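Local atomic coordinates of Alpha/beta hydrolase (Enterobacter asburiae, PDB entry 6KMO), a protein that probably hydrolyses carboxylic ester bonds, acting as an esterase or lipase built on the alpha/beta hydrolase fold. Residues A[103-108]-A[184-189]; A[137-142]-A[150-155]. The protein carries 2 engineered substitutions. All blocks are in the same frame, centred on the assembly; numbering follows the deposited sequence.

Both contacts sit on the same side of the central sheet, where helices 148-163 and 181-195 pack together. Contact 1, whose centre is about 7 Å from that of the chain, is core: strand 99-105 meets helix 181-195 through apolar groups and a methionine sulfur, with no hydrogen bond. Contact 2, its centre about 15 Å from the chain's, lies farther out but still largely buried, with T139 partly exposed. It ties the loop after strand 132-136 to helix 148-163 and is polar, two hydrogen bonds at one glutamine amide. The two meet where M185 SD lies 3.6 Å from Y138 CD2, V189 CG2 packs 3.5 Å from A153 CB, and Y138 OH probably hydrogen-bonds to H106 O (2.7 Å).

Contact 1: A[103-108]-A[184-189]; sequences MFFHGG and NMVASV
Where strand 99-105 of the alpha/beta hydrolase sheet runs into the HGGGW sequence that starts at H106, F105 packs its ring against helix 181-195 and meets M185, V186 and V189. The CB of F105 points toward the helix, and M185 comes over one face of the ring. Its CG sits 3.7 Å from F105 CG, toward the ring's rim, a CH-pi contact 25° off the ring normal. M185 holds CG anti to its own backbone N (chi1 -166°), and an extended chi2 carries SD back beside the root of the ring, 3.7 Å from F105 CB; the bend at chi3 only turns CE. From SD to the centroid of the F105 ring is 4.4 Å, an oblique Met-aromatic contact. The two valines approach obliquely: the V186 backbone N and CG2 lie against F105 CD2, and V189 CG2, one turn on, reaches F105 CZ at 3.9 Å. All four side chains are buried. Beyond F105 the chain leaves the sheet still extended, and H106 ND1 donates a nearly straight 2.7 Å bond to G107 O, with the acceptor in the imidazole plane, fixing how that ring is turned. F105 also touches the probable nucleophile elbow G178-G182, which leads into this helix. A core aromatic between the HGGGW loop and the elbow helix fits the hormone-sensitive lipase family, whose HGG loop typically supplies the oxyanion hole.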
ATOM      1  N   MET A 103      10.086  -5.310  17.407  1.00  5.33           N
ATOM      2  CA  MET A 103      11.525  -5.340  17.187  1.00  5.81           C
ATOM      3  C   MET A 103      11.804  -4.647  15.861  1.00  5.86           C
ATOM      4  O   MET A 103      10.994  -4.714  14.927  1.00  6.34           O
ATOM      5  CB  MET A 103      12.030  -6.781  17.139  1.00  6.02           C
ATOM      6  CG  MET A 103      11.563  -7.651  18.311  1.00  5.74           C
ATOM      7  SD  MET A 103      11.962  -7.044  20.039  1.00  1.59           S
ATOM      8  CE  MET A 103      13.784  -6.997  19.895  1.00  9.40           C
ATOM      9  N   PHE A 104      12.942  -3.959  15.788  1.00  6.17           N
ATOM     10  CA  PHE A 104      13.346  -3.282  14.566  1.00  5.93           C
ATOM     11  C   PHE A 104      14.728  -3.755  14.145  1.00  6.09           C
ATOM     12  O   PHE A 104      15.707  -3.554  14.877  1.00  6.26           O
ATOM     13  CB  PHE A 104      13.312  -1.754  14.647  1.00  5.92           C
ATOM     14  CG  PHE A 104      13.571  -1.135  13.304  1.00  6.19           C
ATOM     15  CD1 PHE A 104      12.542  -0.949  12.402  1.00  6.73           C
ATOM     16  CD2 PHE A 104      14.868  -0.876  12.894  1.00  5.85           C
ATOM     17  CE1 PHE A 104      12.789  -0.468  11.133  1.00  6.80           C
ATOM     18  CE2 PHE A 104      15.127  -0.412  11.635  1.00  6.18           C
ATOM     19  CZ  PHE A 104      14.086  -0.200  10.744  1.00  6.00           C
ATOM     20  N   PHE A 105      14.799  -4.370  12.957  1.00  4.62           N
ATOM     21  CA  PHE A 105      16.012  -4.924  12.377  1.00  5.32           C
ATOM     22  C   PHE A 105      16.408  -4.034  11.207  1.00  5.43           C
ATOM     23  O   PHE A 105      15.702  -3.967  10.198  1.00  5.59           O
ATOM     24  CB  PHE A 105      15.756  -6.372  11.954  1.00  5.49           C
ATOM     25  CG  PHE A 105      15.210  -7.237  13.058  1.00  5.47           C
ATOM     26  CD1 PHE A 105      15.745  -7.189  14.337  1.00  6.75           C
ATOM     27  CD2 PHE A 105      14.175  -8.106  12.815  1.00  6.60           C
ATOM     28  CE1 PHE A 105      15.237  -7.984  15.353  1.00  7.56           C
ATOM     29  CE2 PHE A 105      13.670  -8.906  13.826  1.00  7.06           C
ATOM     30  CZ  PHE A 105      14.207  -8.832  15.111  1.00  6.94           C
ATOM     31  N   HIS A 106      17.537  -3.350  11.340  1.00  6.01           N
ATOM     32  CA  HIS A 106      17.968  -2.400  10.332  1.00  5.00           C
ATOM     33  C   HIS A 106      18.542  -3.102   9.105  1.00  5.92           C
ATOM     34  O   HIS A 106      18.992  -4.245   9.155  1.00  6.01           O
ATOM     35  CB  HIS A 106      18.963  -1.400  10.914  1.00  5.78           C
ATOM     36  CG  HIS A 106      20.352  -1.925  11.132  1.00  5.61           C
ATOM     37  ND1 HIS A 106      21.270  -2.009  10.109  1.00  6.23           N
ATOM     38  CD2 HIS A 106      21.003  -2.310  12.254  1.00  6.22           C
ATOM     39  CE1 HIS A 106      22.419  -2.444  10.586  1.00  6.20           C
ATOM     40  NE2 HIS A 106      22.285  -2.640  11.884  1.00  6.72           N
ATOM     41  N   GLY A 107      18.533  -2.375   7.990  1.00  5.28           N
ATOM     42  CA  GLY A 107      19.147  -2.813   6.759  1.00  6.06           C
ATOM     43  C   GLY A 107      20.530  -2.229   6.553  1.00  6.57           C
ATOM     44  O   GLY A 107      21.115  -1.590   7.425  1.00  6.93           O
ATOM     45  N   GLY A 108      21.052  -2.457   5.351  1.00  7.28           N
ATOM     46  CA  GLY A 108      22.423  -2.112   5.043  1.00  7.65           C
ATOM     47  C   GLY A 108      23.285  -3.244   4.533  1.00  7.37           C
ATOM     48  O   GLY A 108      24.522  -3.132   4.549  1.00  7.88           O
ATOM     49  N   ASN A 184      14.760  -9.458   5.793  1.00  5.04           N
ATOM     50  CA  ASN A 184      15.268 -10.826   5.860  1.00  4.38           C
ATOM     51  C   ASN A 184      15.328 -11.300   7.301  1.00  5.26           C
ATOM     52  O   ASN A 184      14.888 -12.409   7.624  1.00  6.33           O
ATOM     53  CB  ASN A 184      16.661 -10.830   5.219  1.00  5.19           C
ATOM     54  CG  ASN A 184      17.316 -12.177   5.208  1.00  5.99           C
ATOM     55  OD1 ASN A 184      18.031 -12.523   6.153  1.00  6.67           O
ATOM     56  ND2 ASN A 184      17.112 -12.936   4.141  1.00  6.27           N
ATOM     57  N   MET A 185      15.847 -10.440   8.184  1.00  5.48           N
ATOM     58  CA  MET A 185      15.998 -10.762   9.605  1.00  5.97           C
ATOM     59  C   MET A 185      14.645 -10.991  10.274  1.00  5.98           C
ATOM     60  O   MET A 185      14.523 -11.861  11.149  1.00  6.18           O
ATOM     61  CB  MET A 185      16.815  -9.650  10.272  1.00  5.90           C
ATOM     62  CG  MET A 185      17.358  -9.970  11.676  1.00  6.77           C
ATOM     63  SD  MET A 185      18.638  -8.747  12.279  1.00  2.99           S
ATOM     64  CE  MET A 185      20.019  -9.209  11.217  1.00 11.78           C
ATOM     65  N   VAL A 186      13.605 -10.249   9.866  1.00  5.22           N
ATOM     66  CA  VAL A 186      12.244 -10.508  10.341  1.00  5.57           C
ATOM     67  C   VAL A 186      11.867 -11.964  10.076  1.00  5.88           C
ATOM     68  O   VAL A 186      11.400 -12.688  10.968  1.00  6.42           O
ATOM     69  CB  VAL A 186      11.246  -9.550   9.660  1.00  5.11           C
ATOM     70  CG1 VAL A 186       9.800 -10.048   9.844  1.00  6.77           C
ATOM     71  CG2 VAL A 186      11.397  -8.126  10.187  1.00  6.40           C
ATOM     72  N   ALA A 187      12.017 -12.399   8.822  1.00  5.54           N
ATOM     73  CA  ALA A 187      11.689 -13.779   8.478  1.00  6.12           C
ATOM     74  C   ALA A 187      12.551 -14.771   9.253  1.00  6.97           C
ATOM     75  O   ALA A 187      12.052 -15.804   9.722  1.00  6.42           O
ATOM     76  CB  ALA A 187      11.846 -13.989   6.966  1.00  6.83           C
ATOM     77  N   SER A 188      13.838 -14.468   9.416  0.67  6.17           N
ATOM     78  CA  SER A 188      14.744 -15.378  10.104  0.67  5.84           C
ATOM     79  C   SER A 188      14.344 -15.549  11.560  0.67  6.74           C
ATOM     80  O   SER A 188      14.392 -16.661  12.108  0.67  7.22           O
ATOM     81  CB  SER A 188      16.154 -14.817   9.994  0.67  8.58           C
ATOM     82  OG  SER A 188      17.105 -15.775  10.375  0.67  8.16           O
ATOM     83  N   VAL A 189      13.966 -14.456  12.217  1.00  6.65           N
ATOM     84  CA  VAL A 189      13.542 -14.524  13.614  1.00  6.85           C
ATOM     85  C   VAL A 189      12.213 -15.248  13.725  1.00  6.24           C
ATOM     86  O   VAL A 189      12.017 -16.071  14.623  1.00  6.61           O
ATOM     87  CB  VAL A 189      13.495 -13.112  14.220  1.00  5.80           C
ATOM     88  CG1 VAL A 189      12.786 -13.110  15.585  1.00  8.13           C
ATOM     89  CG2 VAL A 189      14.900 -12.568  14.369  1.00  6.22           C
TER

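Contact 2: A[137-142]-A[150-155]; sequences DYTPSP and INQAYE
With chi1 of -56°, T139 places OG1 beside its own backbone N, and Q152 sends its side chain out to meet both: CG stands anti to the carbonyl carbon (chi1 -69°) and the chain stays extended through chi2. The Q152 amide thus reaches the loop from the helix and crosses the T139 side chain at about a right angle. Two bonds hold it. T139 N donates to Q152 OE1 at 2.9 Å, in the carbonyl plane and on a lone pair, while Q152 NE2 donates to T139 OG1, also at 2.9 Å and close to the amide plane. Both run nearly straight, so one amide serves a backbone N-H and a hydroxyl at once, and the pair fixes which end of the amide is oxygen. The glutamine anchors the loop that carries the chain from strand 132-136 into helix 148-163, the beta-to-alpha connection of an alpha/beta hydrolase sheet, to the second turn of the helix that follows. OE1 also packs against the residue before the threonine, 3.3 Å from Y138 CA and 3.4 Å from Y138 CB. The Y138 ring leads away from helix 148-163, stacks on H106 and hydrogen-bonds through OH to H106 O, linking this loop to the HGGGW loop. Q152 also touches Q83 of strand 83-92, and N151 and E155 of the same helix pack on L4 of the second subunit.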
ATOM      1  N   ASP A 137      21.112  -3.839  18.129  1.00  7.79           N
ATOM      2  CA  ASP A 137      22.420  -3.480  17.563  1.00  7.07           C
ATOM      3  C   ASP A 137      23.219  -4.748  17.248  1.00  8.06           C
ATOM      4  O   ASP A 137      24.161  -5.121  17.931  1.00  9.89           O
ATOM      5  CB  ASP A 137      23.183  -2.561  18.517  1.00  8.22           C
ATOM      6  CG  ASP A 137      24.210  -1.683  17.808  1.00 13.52           C
ATOM      7  OD1 ASP A 137      23.964  -1.188  16.676  1.00 11.97           O
ATOM      8  OD2 ASP A 137      25.282  -1.437  18.414  1.00 18.32           O
ATOM      9  N   TYR A 138      22.807  -5.438  16.192  1.00  7.42           N
ATOM     10  CA  TYR A 138      23.456  -6.699  15.837  1.00  8.01           C
ATOM     11  C   TYR A 138      24.856  -6.452  15.273  1.00  7.03           C
ATOM     12  O   TYR A 138      25.177  -5.373  14.768  1.00  8.04           O
ATOM     13  CB  TYR A 138      22.585  -7.495  14.862  1.00  7.41           C
ATOM     14  CG  TYR A 138      22.267  -6.871  13.510  1.00  6.25           C
ATOM     15  CD1 TYR A 138      23.181  -6.915  12.482  1.00  6.76           C
ATOM     16  CD2 TYR A 138      21.031  -6.287  13.258  1.00  6.50           C
ATOM     17  CE1 TYR A 138      22.876  -6.407  11.228  1.00  7.19           C
ATOM     18  CE2 TYR A 138      20.717  -5.772  12.021  1.00  6.44           C
ATOM     19  CZ  TYR A 138      21.647  -5.836  11.002  1.00  6.75           C
ATOM     20  OH  TYR A 138      21.375  -5.344   9.750  1.00  5.99           O
ATOM     21  N   THR A 139      25.698  -7.466  15.369  1.00  7.04           N
ATOM     22  CA  THR A 139      27.080  -7.321  14.916  1.00  6.86           C
ATOM     23  C   THR A 139      27.129  -7.264  13.395  1.00  6.93           C
ATOM     24  O   THR A 139      26.540  -8.135  12.733  1.00  7.83           O
ATOM     25  CB  THR A 139      27.929  -8.497  15.397  1.00  7.81           C
ATOM     26  OG1 THR A 139      27.825  -8.603  16.822  1.00 10.06           O
ATOM     27  CG2 THR A 139      29.390  -8.299  15.007  1.00  8.49           C
ATOM     28  N   PRO A 140      27.821  -6.278  12.811  1.00  7.17           N
ATOM     29  CA  PRO A 140      27.904  -6.193  11.347  1.00  7.34           C
ATOM     30  C   PRO A 140      28.783  -7.286  10.763  1.00  7.35           C
ATOM     31  O   PRO A 140      29.589  -7.927  11.442  1.00  7.49           O
ATOM     32  CB  PRO A 140      28.543  -4.827  11.089  1.00  9.35           C
ATOM     33  CG  PRO A 140      28.550  -4.107  12.397  1.00 20.37           C
ATOM     34  CD  PRO A 140      28.502  -5.145  13.463  1.00  9.27           C
ATOM     35  N   SER A 141      28.635  -7.467   9.461  1.00  7.19           N
ATOM     36  CA  SER A 141      29.555  -8.238   8.646  1.00  7.24           C
ATOM     37  C   SER A 141      30.567  -7.306   7.990  1.00  7.98           C
ATOM     38  O   SER A 141      30.255  -6.150   7.689  1.00  8.08           O
ATOM     39  CB  SER A 141      28.796  -9.005   7.558  1.00  8.30           C
ATOM     40  OG  SER A 141      27.915  -9.971   8.135  1.00  8.03           O
ATOM     41  N   PRO A 142      31.802  -7.775   7.730  1.00  7.89           N
ATOM     42  CA  PRO A 142      32.288  -9.143   7.915  1.00  8.52           C
ATOM     43  C   PRO A 142      32.845  -9.457   9.293  1.00  8.48           C
ATOM     44  O   PRO A 142      33.372 -10.551   9.485  1.00  9.63           O
ATOM     45  CB  PRO A 142      33.390  -9.236   6.858  1.00  9.26           C
ATOM     46  CG  PRO A 142      33.956  -7.865   6.815  1.00  8.69           C
ATOM     47  CD  PRO A 142      32.766  -6.945   6.992  1.00  9.23           C
ATOM     48  N   ILE A 150      21.456 -12.979  13.222  1.00  6.77           N
ATOM     49  CA  ILE A 150      20.078 -13.463  13.365  1.00  7.81           C
ATOM     50  C   ILE A 150      19.870 -14.149  14.713  1.00  8.10           C
ATOM     51  O   ILE A 150      18.747 -14.183  15.230  1.00  7.79           O
ATOM     52  CB  ILE A 150      19.598 -14.333  12.180  1.00  7.58           C
ATOM     53  CG1 ILE A 150      20.453 -15.588  12.039  1.00  8.46           C
ATOM     54  CG2 ILE A 150      19.545 -13.499  10.898  1.00  8.54           C
ATOM     55  CD1 ILE A 150      19.714 -16.735  11.407  1.00 13.66           C
ATOM     56  N   ASN A 151      20.931 -14.701  15.304  1.00  7.69           N
ATOM     57  CA  ASN A 151      20.827 -15.239  16.649  1.00  8.31           C
ATOM     58  C   ASN A 151      20.638 -14.116  17.660  1.00  8.36           C
ATOM     59  O   ASN A 151      19.789 -14.215  18.557  1.00  8.29           O
ATOM     60  CB  ASN A 151      22.061 -16.043  17.003  1.00  8.47           C
ATOM     61  CG  ASN A 151      22.016 -16.500  18.430  1.00 14.64           C
ATOM     62  OD1 ASN A 151      21.170 -17.299  18.774  1.00 17.03           O
ATOM     63  ND2 ASN A 151      22.845 -15.947  19.264  1.00 15.63           N
ATOM     64  N   GLN A 152      21.434 -13.047  17.537  1.00  8.00           N
ATOM     65  CA  GLN A 152      21.257 -11.887  18.402  1.00  8.25           C
ATOM     66  C   GLN A 152      19.848 -11.341  18.295  1.00  8.37           C
ATOM     67  O   GLN A 152      19.223 -11.018  19.311  1.00  8.61           O
ATOM     68  CB  GLN A 152      22.263 -10.791  18.048  1.00  7.02           C
ATOM     69  CG  GLN A 152      23.694 -11.143  18.391  1.00  7.54           C
ATOM     70  CD  GLN A 152      24.693 -10.225  17.750  1.00 10.60           C
ATOM     71  OE1 GLN A 152      24.481  -9.708  16.664  1.00  8.08           O
ATOM     72  NE2 GLN A 152      25.821 -10.046  18.407  1.00 18.24           N
ATOM     73  N   ALA A 153      19.329 -11.239  17.072  1.00  6.88           N
ATOM     74  CA  ALA A 153      17.983 -10.721  16.870  1.00  7.31           C
ATOM     75  C   ALA A 153      16.946 -11.599  17.560  1.00  7.45           C
ATOM     76  O   ALA A 153      16.020 -11.083  18.205  1.00  7.16           O
ATOM     77  CB  ALA A 153      17.704 -10.653  15.372  1.00  7.61           C
ATOM     78  N   TYR A 154      17.082 -12.921  17.431  1.00  7.05           N
ATOM     79  CA  TYR A 154      16.136 -13.826  18.080  1.00  7.01           C
ATOM     80  C   TYR A 154      16.229 -13.730  19.605  1.00  8.50           C
ATOM     81  O   TYR A 154      15.207 -13.659  20.296  1.00  6.82           O
ATOM     82  CB  TYR A 154      16.318 -15.280  17.607  1.00  8.35           C
ATOM     83  CG  TYR A 154      15.418 -16.212  18.375  1.00  8.38           C
ATOM     84  CD1 TYR A 154      14.074 -16.283  18.105  1.00  8.54           C
ATOM     85  CD2 TYR A 154      15.904 -16.945  19.437  1.00 11.50           C
ATOM     86  CE1 TYR A 154      13.221 -17.094  18.830  1.00  8.72           C
ATOM     87  CE2 TYR A 154      15.067 -17.752  20.177  1.00 16.62           C
ATOM     88  CZ  TYR A 154      13.735 -17.826  19.863  1.00 13.90           C
ATOM     89  OH  TYR A 154      12.919 -18.643  20.609  1.00 19.06           O
ATOM     90  N   GLU A 155      17.450 -13.735  20.143  1.00  8.22           N
ATOM     91  CA  GLU A 155      17.607 -13.643  21.588  1.00  8.53           C
ATOM     92  C   GLU A 155      17.027 -12.340  22.125  1.00  8.78           C
ATOM     93  O   GLU A 155      16.392 -12.323  23.187  1.00  8.88           O
ATOM     94  CB  GLU A 155      19.082 -13.793  21.962  1.00 10.82           C
ATOM     95  CG  GLU A 155      19.648 -15.203  21.765  1.00 12.26           C
ATOM     96  CD  GLU A 155      19.116 -16.220  22.757  1.00 19.15           C
ATOM     97  OE1 GLU A 155      18.566 -15.832  23.804  1.00 22.37           O
ATOM     98  OE2 GLU A 155      19.265 -17.433  22.491  1.00 33.71           O
TER